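Local coordinates for protein ACDH-11, isoform b (Caenorhabditis elegans, PDB 4Y9J), which belongs to the acyl-CoA dehydrogenase family of flavoproteins and binds flavin-adenine dinucleotide in a four-chain assembly, at residues 521-526 and 573-578; 475-480 and 540-545; 71-76 and 280-285; 63-68 and 99-104. All coordinates share one frame; numbering follows the deposited sequence.

Contact 1: residues 521-526 and 573-578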
loop_
_atom_site.group_PDB
_atom_site.type_symbol
_atom_site.label_atom_id
_atom_site.label_comp_id
_atom_site.label_asym_id
_atom_site.label_seq_id
_atom_site.Cartn_x
_atom_site.Cartn_y
_atom_site.Cartn_z
ATOM N N ASP B 521 -21.034 14.131 41.314
ATOM C CA ASP B 521 -20.656 13.709 39.992
ATOM C C ASP B 521 -19.423 14.468 39.437
ATOM O O ASP B 521 -18.628 13.883 38.721
ATOM C CB ASP B 521 -21.835 13.812 38.999
ATOM C CG ASP B 521 -22.522 15.178 38.997
ATOM O OD1 ASP B 521 -22.953 15.676 40.070
ATOM O OD2 ASP B 521 -22.759 15.707 37.891
ATOM N N SER B 522 -19.304 15.753 39.786
ATOM C CA SER B 522 -18.195 16.617 39.362
ATOM C C SER B 522 -16.854 16.062 39.779
ATOM O O SER B 522 -15.849 16.146 39.028
ATOM C CB SER B 522 -18.356 18.051 39.921
ATOM O OG SER B 522 -17.513 18.842 39.106
ATOM N N VAL B 523 -16.850 15.404 40.945
ATOM C CA VAL B 523 -15.610 14.896 41.535
ATOM C C VAL B 523 -15.524 13.384 41.449
ATOM O O VAL B 523 -14.744 12.754 42.154
ATOM C CB VAL B 523 -15.392 15.402 42.973
ATOM C CG1 VAL B 523 -15.171 16.923 42.962
ATOM C CG2 VAL B 523 -16.577 15.094 43.884
ATOM N N ALA B 524 -16.305 12.773 40.567
ATOM C CA ALA B 524 -16.354 11.289 40.554
ATOM C C ALA B 524 -14.944 10.670 40.295
ATOM O O ALA B 524 -14.593 9.651 40.874
ATOM C CB ALA B 524 -17.347 10.828 39.535
ATOM N N ARG B 525 -14.106 11.283 39.430
ATOM C CA ARG B 525 -12.817 10.722 39.162
ATOM C C ARG B 525 -11.868 10.822 40.361
ATOM O O ARG B 525 -11.094 9.918 40.641
ATOM C CB ARG B 525 -12.184 11.387 37.860
ATOM C CG ARG B 525 -10.865 10.783 37.529
ATOM C CD ARG B 525 -10.081 11.511 36.423
ATOM N NE ARG B 525 -10.726 11.428 35.148
ATOM C CZ ARG B 525 -10.056 11.486 33.987
ATOM N NH1 ARG B 525 -8.721 11.619 33.966
ATOM N NH2 ARG B 525 -10.734 11.402 32.878
ATOM N N HIS B 526 -11.921 11.940 41.078
ATOM C CA HIS B 526 -11.105 12.121 42.264
ATOM C C HIS B 526 -11.468 11.098 43.359
ATOM O O HIS B 526 -10.607 10.564 43.984
ATOM C CB HIS B 526 -11.231 13.535 42.793
ATOM C CG HIS B 526 -10.784 14.588 41.828
ATOM N ND1 HIS B 526 -11.518 14.947 40.714
ATOM C CD2 HIS B 526 -9.684 15.365 41.816
ATOM C CE1 HIS B 526 -10.876 15.910 40.058
ATOM N NE2 HIS B 526 -9.758 16.170 40.702
ATOM N N GLU B 573 -14.537 21.932 48.768
ATOM C CA GLU B 573 -14.979 22.941 47.806
ATOM C C GLU B 573 -15.105 22.468 46.373
ATOM O O GLU B 573 -15.857 23.057 45.582
ATOM C CB GLU B 573 -14.120 24.217 47.879
ATOM C CG GLU B 573 -12.672 23.995 47.535
ATOM C CD GLU B 573 -11.830 23.617 48.729
ATOM O OE1 GLU B 573 -12.394 23.156 49.761
ATOM O OE2 GLU B 573 -10.588 23.760 48.599
ATOM N N TRP B 574 -14.448 21.356 46.016
ATOM C CA TRP B 574 -14.645 20.827 44.680
ATOM C C TRP B 574 -16.038 20.250 44.425
ATOM O O TRP B 574 -16.460 20.035 43.266
ATOM C CB TRP B 574 -13.527 19.838 44.298
ATOM C CG TRP B 574 -12.132 20.428 44.442
ATOM C CD1 TRP B 574 -11.830 21.734 44.579
ATOM C CD2 TRP B 574 -10.870 19.724 44.433
ATOM N NE1 TRP B 574 -10.467 21.912 44.673
ATOM C CE2 TRP B 574 -9.849 20.704 44.545
ATOM C CE3 TRP B 574 -10.493 18.365 44.262
ATOM C CZ2 TRP B 574 -8.497 20.380 44.592
ATOM C CZ3 TRP B 574 -9.129 18.044 44.292
ATOM C CH2 TRP B 574 -8.148 19.058 44.464
ATOM N N PHE B 575 -16.745 19.935 45.498
ATOM C CA PHE B 575 -18.100 19.413 45.398
ATOM C C PHE B 575 -19.148 20.508 45.093
ATOM O O PHE B 575 -20.297 20.206 44.741
ATOM C CB PHE B 575 -18.499 18.753 46.747
ATOM C CG PHE B 575 -17.842 17.399 47.019
ATOM C CD1 PHE B 575 -16.514 17.310 47.414
ATOM C CD2 PHE B 575 -18.586 16.222 46.978
ATOM C CE1 PHE B 575 -15.936 16.079 47.703
ATOM C CE2 PHE B 575 -18.003 14.990 47.259
ATOM C CZ PHE B 575 -16.690 14.920 47.646
ATOM N N ALA B 576 -18.797 21.773 45.263
ATOM C CA ALA B 576 -19.813 22.806 45.271
ATOM C C ALA B 576 -20.330 23.084 43.880
ATOM O O ALA B 576 -19.597 23.035 42.939
ATOM C CB ALA B 576 -19.272 24.067 45.910
ATOM N N SER B 577 -21.622 23.344 43.763
ATOM C CA SER B 577 -22.256 23.641 42.484
ATOM C C SER B 577 -21.741 24.942 41.879
ATOM O O SER B 577 -21.662 25.075 40.655
ATOM C CB SER B 577 -23.777 23.721 42.635
ATOM O OG SER B 577 -24.342 22.410 42.681
ATOM N N GLU B 578 -21.325 25.862 42.714
ATOM C CA GLU B 578 -20.766 27.140 42.203
ATOM C C GLU B 578 -19.459 26.892 41.459
ATOM O O GLU B 578 -19.127 27.610 40.544
ATOM C CB GLU B 578 -20.537 28.180 43.325
ATOM C CG GLU B 578 -21.747 28.348 44.203
ATOM C CD GLU B 578 -22.940 29.028 43.528
ATOM O OE1 GLU B 578 -22.935 29.238 42.281
ATOM O OE2 GLU B 578 -23.886 29.352 44.292
#
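Val-523 spreads its two methyl groups over Trp-574 and Phe-575 and is central to the contact. CG1 lies beside the backbone N, anti to the carbonyl carbon (chi1 -66°), and packs on the tryptophan: it comes within 3.4 Å of Trp-574 O and within 3.6 Å of Trp-574 CB. The same torsion leaves CG2 in the crowded position between backbone N and carbonyl carbon, where it meets the phenylalanine. Ser-522 adds a looser touch, its CB facing the same carbonyl oxygen.

Two aromatic interactions are made. Val-523 CG2 makes a CH-pi contact, lying 3.6 Å above the plane of the Phe-575 ring and over its centre; all six ring carbons are within about 4.2 Å of it. The ring reaches back to the valine although the CB of Phe-575 points away from the other segment. Separately, Trp-574 turns the edge of its six-membered ring toward the face of His-526 in an offset edge-to-face pair, with planes at 61° and CZ3 of the tryptophan 3.7 Å from His-526 CD2.

Val-523 is the N-cap residue of helix 524-545, and Trp-574 and Phe-575 lie just before helix 577-587, so the packing joins the starts of two helices in the C-terminal, all-helical region of an acyl-CoA dehydrogenase fold.

Polar links run outward. Across the subunit boundary, Ser-522 OG hydrogen-bonds to Thr-356 OG1 of the second subunit, and Arg-525 forms a salt bridge with Glu-416 of that subunit. Within the chain, a backbone hydrogen bond ties Phe-575 to Arg-519.

Contact 2: residues 475-480 and 540-545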
loop_
_atom_site.group_PDB
_atom_site.type_symbol
_atom_site.label_atom_id
_atom_site.label_comp_id
_atom_site.label_asym_id
_atom_site.label_seq_id
_atom_site.Cartn_x
_atom_site.Cartn_y
_atom_site.Cartn_z
ATOM N N GLU B 475 -8.755 -1.944 56.825
ATOM C CA GLU B 475 -8.251 -2.292 58.174
ATOM C C GLU B 475 -7.764 -3.764 58.311
ATOM O O GLU B 475 -6.731 -4.033 59.071
ATOM C CB GLU B 475 -9.259 -1.933 59.250
ATOM C CG GLU B 475 -10.604 -2.618 59.069
ATOM C CD GLU B 475 -11.115 -3.414 60.280
ATOM O OE1 GLU B 475 -11.305 -2.810 61.363
ATOM O OE2 GLU B 475 -11.369 -4.645 60.094
ATOM N N GLN B 476 -8.391 -4.706 57.566
ATOM C CA GLN B 476 -7.833 -6.069 57.584
ATOM C C GLN B 476 -6.400 -6.094 57.083
ATOM O O GLN B 476 -5.493 -6.741 57.662
ATOM C CB GLN B 476 -8.629 -6.982 56.666
ATOM C CG GLN B 476 -10.070 -7.167 57.085
ATOM C CD GLN B 476 -10.870 -8.052 56.141
ATOM O OE1 GLN B 476 -10.582 -8.193 54.965
ATOM N NE2 GLN B 476 -11.871 -8.694 56.694
ATOM N N LEU B 477 -6.206 -5.354 55.994
ATOM C CA LEU B 477 -4.922 -5.310 55.323
ATOM C C LEU B 477 -3.905 -4.640 56.283
ATOM O O LEU B 477 -2.744 -5.091 56.484
ATOM C CB LEU B 477 -5.046 -4.572 54.009
ATOM C CG LEU B 477 -5.682 -5.393 52.863
ATOM C CD1 LEU B 477 -6.028 -4.513 51.669
ATOM C CD2 LEU B 477 -4.760 -6.541 52.409
ATOM N N LEU B 478 -4.351 -3.583 56.938
ATOM C CA LEU B 478 -3.430 -2.798 57.743
ATOM C C LEU B 478 -3.131 -3.527 59.080
ATOM O O LEU B 478 -2.032 -3.377 59.645
ATOM C CB LEU B 478 -3.973 -1.387 57.990
ATOM C CG LEU B 478 -4.053 -0.477 56.745
ATOM C CD1 LEU B 478 -4.494 0.890 57.187
ATOM C CD2 LEU B 478 -2.750 -0.423 55.974
ATOM N N GLY B 479 -4.097 -4.291 59.594
ATOM C CA GLY B 479 -3.812 -5.185 60.749
ATOM C C GLY B 479 -2.778 -6.173 60.210
ATOM O O GLY B 479 -2.777 -6.453 59.008
ATOM N N ASN B 480 -1.880 -6.688 61.047
ATOM C CA ASN B 480 -0.661 -7.365 60.516
ATOM C C ASN B 480 0.334 -6.479 59.695
ATOM O O ASN B 480 1.313 -7.018 59.197
ATOM C CB ASN B 480 -0.938 -8.740 59.792
ATOM C CG ASN B 480 -2.148 -8.724 58.838
ATOM O OD1 ASN B 480 -2.032 -8.409 57.621
ATOM N ND2 ASN B 480 -3.319 -9.088 59.375
ATOM N N LEU B 540 0.000 -3.036 49.186
ATOM C CA LEU B 540 1.455 -2.976 49.168
ATOM C C LEU B 540 2.049 -3.173 50.554
ATOM O O LEU B 540 3.091 -3.787 50.708
ATOM C CB LEU B 540 1.923 -1.618 48.572
ATOM C CG LEU B 540 1.861 -1.520 47.048
ATOM C CD1 LEU B 540 2.110 -0.106 46.607
ATOM C CD2 LEU B 540 2.869 -2.450 46.398
ATOM N N ILE B 541 1.350 -2.682 51.568
ATOM C CA ILE B 541 1.830 -2.728 52.927
ATOM C C ILE B 541 1.741 -4.164 53.413
ATOM O O ILE B 541 2.673 -4.635 54.060
ATOM C CB ILE B 541 1.034 -1.807 53.876
ATOM C CG1 ILE B 541 1.444 -0.360 53.671
ATOM C CG2 ILE B 541 1.315 -2.121 55.344
ATOM C CD1 ILE B 541 0.400 0.630 54.142
ATOM N N ASP B 542 0.606 -4.793 53.133
ATOM C CA ASP B 542 0.353 -6.166 53.505
ATOM C C ASP B 542 1.381 -7.063 52.820
ATOM O O ASP B 542 2.005 -7.915 53.442
ATOM C CB ASP B 542 -1.058 -6.526 53.090
ATOM C CG ASP B 542 -1.536 -7.854 53.664
ATOM O OD1 ASP B 542 -1.478 -8.071 54.882
ATOM O OD2 ASP B 542 -1.986 -8.669 52.849
ATOM N N HIS B 543 1.622 -6.819 51.556
ATOM C CA HIS B 543 2.661 -7.529 50.835
ATOM C C HIS B 543 4.065 -7.377 51.415
ATOM O O HIS B 543 4.770 -8.378 51.581
ATOM C CB HIS B 543 2.652 -7.056 49.407
ATOM C CG HIS B 543 3.617 -7.765 48.516
ATOM N ND1 HIS B 543 4.861 -7.256 48.204
ATOM C CD2 HIS B 543 3.486 -8.902 47.801
ATOM C CE1 HIS B 543 5.462 -8.066 47.350
ATOM N NE2 HIS B 543 4.657 -9.084 47.114
ATOM N N ALA B 544 4.467 -6.145 51.745
ATOM C CA ALA B 544 5.815 -5.882 52.282
ATOM C C ALA B 544 5.984 -6.406 53.708
ATOM O O ALA B 544 7.138 -6.646 54.169
ATOM C CB ALA B 544 6.113 -4.387 52.266
ATOM N N SER B 545 4.852 -6.502 54.416
ATOM C CA SER B 545 4.846 -6.934 55.822
ATOM C C SER B 545 5.068 -8.447 55.936
ATOM O O SER B 545 5.434 -8.941 57.003
ATOM C CB SER B 545 3.531 -6.539 56.527
ATOM O OG SER B 545 3.392 -5.126 56.677
#
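Leu-477 and Asp-542 meet where the two backbones come nearest, with a leucine methyl against a carboxylate. CD2 of Leu-477 lies 3.5 Å from Asp-542 OD2, the two side chains crossing at about a right angle. The CB of Asp-542 points toward the other segment, and chi1 -169° sets CG anti to the backbone N, 3.7 Å from the leucine methyl CD2. From the adjoining residues, Leu-478 CD2 touches Ile-541 CD1 at 3.8 Å, an apolar pair made by the methyl ends alone. Ser-545 closes the contact, its CB 3.5 Å from the backbone O of Asn-480.

The next shell fixes these groups. Ser-545 OG donates to Ile-541 O at 2.8 Å from above the carbonyl plane, while Ser-545 N reaches that oxygen from the opposite face; the hydroxyl is also hydrogen-bonded to Lys-482 N. Helix 486-512 packs on Leu-478 and Ile-541, and Arg-40 forms a salt bridge with Asp-542 OD2.

The contact thus joins the end of helix 466-478 to the C-terminal part of helix 524-545 in the helical C-terminal region. Its chemistry is divided: methyl groups fill the buried side, and the carboxylate beside them is probably stabilised as an anion by the arginine.

Contact 3: residues 71-76 and 280-285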
loop_
_atom_site.group_PDB
_atom_site.type_symbol
_atom_site.label_atom_id
_atom_site.label_comp_id
_atom_site.label_asym_id
_atom_site.label_seq_id
_atom_site.Cartn_x
_atom_site.Cartn_y
_atom_site.Cartn_z
ATOM N N GLN B 71 3.951 -10.074 13.934
ATOM C CA GLN B 71 3.411 -10.323 12.605
ATOM C C GLN B 71 1.997 -9.870 12.369
ATOM O O GLN B 71 1.682 -9.376 11.297
ATOM C CB GLN B 71 3.576 -11.769 12.197
ATOM C CG GLN B 71 5.002 -12.230 12.043
ATOM C CD GLN B 71 5.858 -11.332 11.086
ATOM O OE1 GLN B 71 5.550 -11.194 9.958
ATOM N NE2 GLN B 71 6.891 -10.749 11.592
ATOM N N ALA B 72 1.137 -10.002 13.406
ATOM C CA ALA B 72 -0.257 -9.598 13.299
ATOM C C ALA B 72 -0.408 -8.093 13.172
ATOM O O ALA B 72 -1.388 -7.616 12.602
ATOM C CB ALA B 72 -1.058 -10.112 14.503
ATOM N N GLU B 73 0.572 -7.357 13.613
ATOM C CA GLU B 73 0.604 -5.924 13.370
ATOM C C GLU B 73 1.147 -5.568 11.962
ATOM O O GLU B 73 0.798 -4.512 11.398
ATOM C CB GLU B 73 1.434 -5.264 14.467
ATOM C CG GLU B 73 1.781 -3.792 14.315
ATOM C CD GLU B 73 0.652 -2.858 14.686
ATOM O OE1 GLU B 73 -0.401 -3.346 15.147
ATOM O OE2 GLU B 73 0.793 -1.589 14.459
ATOM N N LEU B 74 2.120 -6.354 11.492
ATOM C CA LEU B 74 2.724 -6.120 10.183
ATOM C C LEU B 74 1.863 -6.519 9.033
ATOM O O LEU B 74 2.018 -5.978 7.940
ATOM C CB LEU B 74 4.088 -6.789 10.096
ATOM C CG LEU B 74 5.113 -6.335 11.098
ATOM C CD1 LEU B 74 6.327 -7.214 11.019
ATOM C CD2 LEU B 74 5.411 -4.851 10.948
ATOM N N GLU B 75 0.908 -7.393 9.244
ATOM C CA GLU B 75 -0.020 -7.825 8.178
ATOM C C GLU B 75 -1.447 -7.684 8.703
ATOM O O GLU B 75 -2.111 -8.663 9.112
ATOM C CB GLU B 75 0.215 -9.271 7.730
ATOM C CG GLU B 75 1.557 -9.446 7.097
ATOM C CD GLU B 75 1.722 -8.893 5.686
ATOM O OE1 GLU B 75 0.710 -8.458 5.021
ATOM O OE2 GLU B 75 2.931 -8.947 5.227
ATOM N N GLN B 76 -1.936 -6.468 8.614
ATOM C CA GLN B 76 -3.210 -6.124 9.222
ATOM C C GLN B 76 -4.391 -6.629 8.438
ATOM O O GLN B 76 -4.277 -6.908 7.268
ATOM C CB GLN B 76 -3.267 -4.600 9.305
ATOM C CG GLN B 76 -2.175 -4.083 10.230
ATOM C CD GLN B 76 -1.963 -2.550 10.124
ATOM O OE1 GLN B 76 -2.836 -1.798 9.644
ATOM N NE2 GLN B 76 -0.840 -2.115 10.639
ATOM N N THR B 280 -4.383 -1.122 18.208
ATOM C CA THR B 280 -5.140 -2.340 17.972
ATOM C C THR B 280 -5.297 -2.680 16.484
ATOM O O THR B 280 -6.277 -3.341 16.054
ATOM C CB THR B 280 -6.523 -2.400 18.725
ATOM O OG1 THR B 280 -7.489 -1.573 18.080
ATOM C CG2 THR B 280 -6.419 -1.934 20.253
ATOM N N LYS B 281 -4.342 -2.243 15.675
ATOM C CA LYS B 281 -4.426 -2.428 14.246
ATOM C C LYS B 281 -4.459 -3.945 13.833
ATOM O O LYS B 281 -4.932 -4.262 12.755
ATOM C CB LYS B 281 -3.217 -1.713 13.511
ATOM C CG LYS B 281 -3.231 -0.200 13.604
ATOM C CD LYS B 281 -2.105 0.422 12.712
ATOM C CE LYS B 281 -2.180 1.939 12.618
ATOM N NZ LYS B 281 -3.382 2.298 11.846
ATOM N N GLN B 282 -3.944 -4.794 14.686
ATOM C CA GLN B 282 -3.962 -6.226 14.523
ATOM C C GLN B 282 -5.375 -6.779 14.487
ATOM O O GLN B 282 -5.639 -7.798 13.818
ATOM C CB GLN B 282 -3.201 -6.962 15.663
ATOM C CG GLN B 282 -1.863 -6.364 16.112
ATOM C CD GLN B 282 -2.015 -5.280 17.185
ATOM O OE1 GLN B 282 -3.034 -4.614 17.314
ATOM N NE2 GLN B 282 -0.996 -5.123 17.932
ATOM N N LEU B 283 -6.243 -6.141 15.259
ATOM C CA LEU B 283 -7.607 -6.603 15.534
ATOM C C LEU B 283 -8.601 -6.157 14.449
ATOM O O LEU B 283 -8.682 -4.967 14.154
ATOM C CB LEU B 283 -7.992 -6.019 16.905
ATOM C CG LEU B 283 -9.425 -6.129 17.325
ATOM C CD1 LEU B 283 -9.717 -7.546 17.748
ATOM C CD2 LEU B 283 -9.623 -5.239 18.552
ATOM N N PRO B 284 -9.420 -7.070 13.903
ATOM C CA PRO B 284 -10.362 -6.522 12.930
ATOM C C PRO B 284 -11.566 -5.914 13.627
ATOM O O PRO B 284 -12.250 -6.631 14.363
ATOM C CB PRO B 284 -10.789 -7.730 12.144
ATOM C CG PRO B 284 -10.376 -8.893 12.962
ATOM C CD PRO B 284 -9.296 -8.519 13.837
ATOM N N THR B 285 -11.757 -4.640 13.499
ATOM C CA THR B 285 -12.924 -3.977 14.097
ATOM C C THR B 285 -13.723 -3.410 12.957
ATOM O O THR B 285 -13.239 -2.599 12.163
ATOM C CB THR B 285 -12.498 -2.882 15.116
ATOM O OG1 THR B 285 -11.691 -3.433 16.173
ATOM C CG2 THR B 285 -13.692 -2.119 15.656
HETATM O O HOH W 1 -3.755 -9.259 12.441
HETATM O O HOH W 2 -1.582 -1.408 16.539
HETATM O O HOH W 3 -4.730 0.782 10.149
#
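Two bent side chains bring Glu-73 and Gln-282 together: the glutamate CG is anti to its backbone N (chi1 171°) and its chain folds at chi2, while the glutamine also turns at chi2 (87°). These bends bring the two CD groups close, and Glu-73 OE1 lies 3.2 Å from Gln-282 CD, the carboxylate and amide planes 68° apart. No direct hydrogen bond joins them; Glu-73 OE2 has its salt bridge with Arg-437, and Gln-282 NE2 bonds to Asp-438.

Here the end of helix 44-74 meets the type I turn Thr-280 to Leu-283, which precedes strand 285-298 of the middle beta domain. Thr-280 and Thr-285 belong to the flavin-adenine dinucleotide pocket, so the helical N-terminal domain packs against a loop that helps line that site.

Waters do much of the bridging. One donates to both Ala-72 O and Gln-282 O; a second donates to Glu-73 OE1 at 2.7 Å and accepts from Lys-281 N. The extended Gln-76 lies over the lysine chain, its NE2 3.5 Å from Lys-281 CD, and that NE2 also donates to Glu-73 O at 3.0 Å, nearly along the C=O axis. A third water joins Gln-76 OE1 to Lys-281 NZ, which also hydrogen-bonds to Lys-277 O.

Contact 4: residues 63-68 and 99-104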
loop_
_atom_site.group_PDB
_atom_site.type_symbol
_atom_site.label_atom_id
_atom_site.label_comp_id
_atom_site.label_asym_id
_atom_site.label_seq_id
_atom_site.Cartn_x
_atom_site.Cartn_y
_atom_site.Cartn_z
ATOM N N SER B 63 9.933 -17.333 22.755
ATOM C CA SER B 63 10.305 -18.153 21.621
ATOM C C SER B 63 9.309 -18.101 20.476
ATOM O O SER B 63 9.714 -18.397 19.368
ATOM C CB SER B 63 10.560 -19.582 22.049
ATOM O OG SER B 63 9.355 -20.289 22.300
ATOM N N GLU B 64 8.023 -17.814 20.728
ATOM C CA GLU B 64 6.949 -17.960 19.712
ATOM C C GLU B 64 5.925 -16.843 19.702
ATOM O O GLU B 64 5.699 -16.196 18.652
ATOM C CB GLU B 64 6.238 -19.303 19.788
ATOM C CG GLU B 64 5.244 -19.570 18.661
ATOM C CD GLU B 64 4.488 -20.865 18.803
ATOM O OE1 GLU B 64 4.489 -21.429 19.945
ATOM O OE2 GLU B 64 3.906 -21.339 17.783
ATOM N N VAL B 65 5.314 -16.538 20.836
ATOM C CA VAL B 65 4.132 -15.696 20.816
ATOM C C VAL B 65 4.518 -14.288 20.440
ATOM O O VAL B 65 3.833 -13.675 19.640
ATOM C CB VAL B 65 3.358 -15.680 22.169
ATOM C CG1 VAL B 65 2.114 -14.849 22.056
ATOM C CG2 VAL B 65 2.996 -17.116 22.596
ATOM N N GLU B 66 5.573 -13.739 21.056
ATOM C CA GLU B 66 5.987 -12.381 20.713
ATOM C C GLU B 66 6.073 -12.137 19.155
ATOM O O GLU B 66 5.634 -11.111 18.677
ATOM C CB GLU B 66 7.283 -12.071 21.454
ATOM C CG GLU B 66 7.924 -10.763 21.102
ATOM C CD GLU B 66 7.228 -9.529 21.670
ATOM O OE1 GLU B 66 6.135 -9.572 22.290
ATOM O OE2 GLU B 66 7.791 -8.455 21.456
ATOM N N HIS B 67 6.692 -13.062 18.433
ATOM C CA HIS B 67 6.927 -12.919 16.976
ATOM C C HIS B 67 5.617 -12.980 16.294
ATOM O O HIS B 67 5.341 -12.169 15.449
ATOM C CB HIS B 67 7.822 -14.041 16.447
ATOM C CG HIS B 67 7.837 -14.168 14.933
ATOM N ND1 HIS B 67 8.572 -13.320 14.116
ATOM C CD2 HIS B 67 7.232 -15.054 14.091
ATOM C CE1 HIS B 67 8.407 -13.662 12.847
ATOM N NE2 HIS B 67 7.605 -14.710 12.804
ATOM N N LEU B 68 4.748 -13.902 16.745
ATOM C CA LEU B 68 3.402 -13.985 16.161
ATOM C C LEU B 68 2.629 -12.706 16.309
ATOM O O LEU B 68 2.010 -12.197 15.329
ATOM C CB LEU B 68 2.548 -15.115 16.753
ATOM C CG LEU B 68 3.009 -16.530 16.527
ATOM C CD1 LEU B 68 2.181 -17.568 17.307
ATOM C CD2 LEU B 68 3.061 -16.885 15.058
ATOM N N HIS B 99 -4.732 -16.233 13.548
ATOM C CA HIS B 99 -5.338 -17.514 13.756
ATOM C C HIS B 99 -4.500 -18.386 14.698
ATOM O O HIS B 99 -5.054 -19.092 15.542
ATOM C CB HIS B 99 -5.649 -18.249 12.436
ATOM C CG HIS B 99 -6.641 -17.526 11.578
ATOM N ND1 HIS B 99 -7.945 -17.267 11.975
ATOM C CD2 HIS B 99 -6.514 -16.993 10.336
ATOM C CE1 HIS B 99 -8.563 -16.576 11.032
ATOM N NE2 HIS B 99 -7.713 -16.393 10.031
ATOM N N LYS B 100 -3.192 -18.417 14.495
ATOM C CA LYS B 100 -2.283 -19.204 15.306
ATOM C C LYS B 100 -2.320 -18.772 16.757
ATOM O O LYS B 100 -2.400 -19.639 17.663
ATOM C CB LYS B 100 -0.858 -19.161 14.757
ATOM C CG LYS B 100 0.140 -19.990 15.541
ATOM C CD LYS B 100 -0.141 -21.496 15.523
ATOM C CE LYS B 100 0.937 -22.228 16.337
ATOM N NZ LYS B 100 0.835 -23.689 16.375
ATOM N N LEU B 101 -2.384 -17.483 16.997
ATOM C CA LEU B 101 -2.525 -16.955 18.365
ATOM C C LEU B 101 -3.806 -17.449 19.061
ATOM O O LEU B 101 -3.781 -17.854 20.210
ATOM C CB LEU B 101 -2.442 -15.460 18.382
ATOM C CG LEU B 101 -1.029 -14.890 18.138
ATOM C CD1 LEU B 101 -1.071 -13.481 17.573
ATOM C CD2 LEU B 101 -0.188 -14.931 19.374
ATOM N N LYS B 102 -4.918 -17.433 18.330
ATOM C CA LYS B 102 -6.175 -17.954 18.882
ATOM C C LYS B 102 -6.075 -19.422 19.241
ATOM O O LYS B 102 -6.608 -19.885 20.236
ATOM C CB LYS B 102 -7.314 -17.735 17.898
ATOM C CG LYS B 102 -7.670 -16.256 17.760
ATOM C CD LYS B 102 -8.597 -16.027 16.573
ATOM C CE LYS B 102 -9.998 -16.523 16.713
ATOM N NZ LYS B 102 -10.790 -16.533 15.436
ATOM N N GLN B 103 -5.432 -20.181 18.390
ATOM C CA GLN B 103 -5.188 -21.570 18.667
ATOM C C GLN B 103 -4.359 -21.825 19.894
ATOM O O GLN B 103 -4.663 -22.748 20.674
ATOM C CB GLN B 103 -4.599 -22.296 17.454
ATOM C CG GLN B 103 -5.509 -22.165 16.251
ATOM C CD GLN B 103 -4.823 -22.538 14.913
ATOM O OE1 GLN B 103 -3.631 -22.853 14.850
ATOM N NE2 GLN B 103 -5.585 -22.458 13.841
ATOM N N ILE B 104 -3.309 -21.066 20.039
ATOM C CA ILE B 104 -2.458 -21.119 21.211
ATOM C C ILE B 104 -3.248 -20.795 22.505
ATOM O O ILE B 104 -3.076 -21.495 23.524
ATOM C CB ILE B 104 -1.244 -20.211 21.061
ATOM C CG1 ILE B 104 -0.279 -20.785 19.993
ATOM C CG2 ILE B 104 -0.531 -20.057 22.397
ATOM C CD1 ILE B 104 0.831 -19.808 19.619
HETATM O O HOH W 4 3.027 -23.783 18.044
#
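Leu-68, Leu-101 and Ile-104 form the apolar centre between two helices, with Val-65 at its side. Leu-68 and Ile-104 meet tip to tip, their CD1 methyls 3.5 Å apart, tighter than usual van der Waals contact. Leu-101 fits between two residues of the other helix: its CD2 lies 3.5 Å from Val-65 CG1 and 3.8 Å from Leu-68 CB.

Further out, Lys-100 contributes its hydrocarbon chain. CG sits anti to the backbone N (chi1 -179°) and rests 3.6 Å from Leu-68 CD1. The chain then bends at chi2, and Lys-100 CE comes 3.4 Å from Glu-64 OE2. The charged ends stay beyond salt-bridge range, with Lys-100 NZ 4.1 Å from Glu-64 OE2; a water spans them, donating to the carboxylate and accepting from the ammonium. Glu-64 has its direct salt bridge through OE1, to Arg-60. Its carboxyl carbon also faces the Ile-104 methyl, so the acid borders the apolar centre.

The axes of the segments 63-68 and 99-104 approach to 10.3 Å, with their N-to-C directions at 141°, in the N-terminal helical domain. Helix 44-74 thus lies against helix 96-107, with the paired strands 78-80 and 88-93 between them in sequence, and Val-142 packs on Leu-101 just ahead of helix 143-158.

Contacts 3 and 4 share helix 44-74: contact 4 sets it against another helix of the N-terminal domain, while contact 3 joins its end to the middle beta domain. Their centres are about 13 Å apart. Contacts 1 and 2 likewise share helix 524-545, but lie toward its two ends, with centres about 31 Å apart. Contacts 1, 3 and 4 are largely buried, whereas contact 2 reaches the surface. Chemistry follows place: a valine set among aromatic side chains marks contact 1, beside a neighbouring subunit, and aliphatic packing contact 4. Contact 3, near the flavin, is mainly polar and water-bridged; contact 2 mixes methyls with a carboxylate.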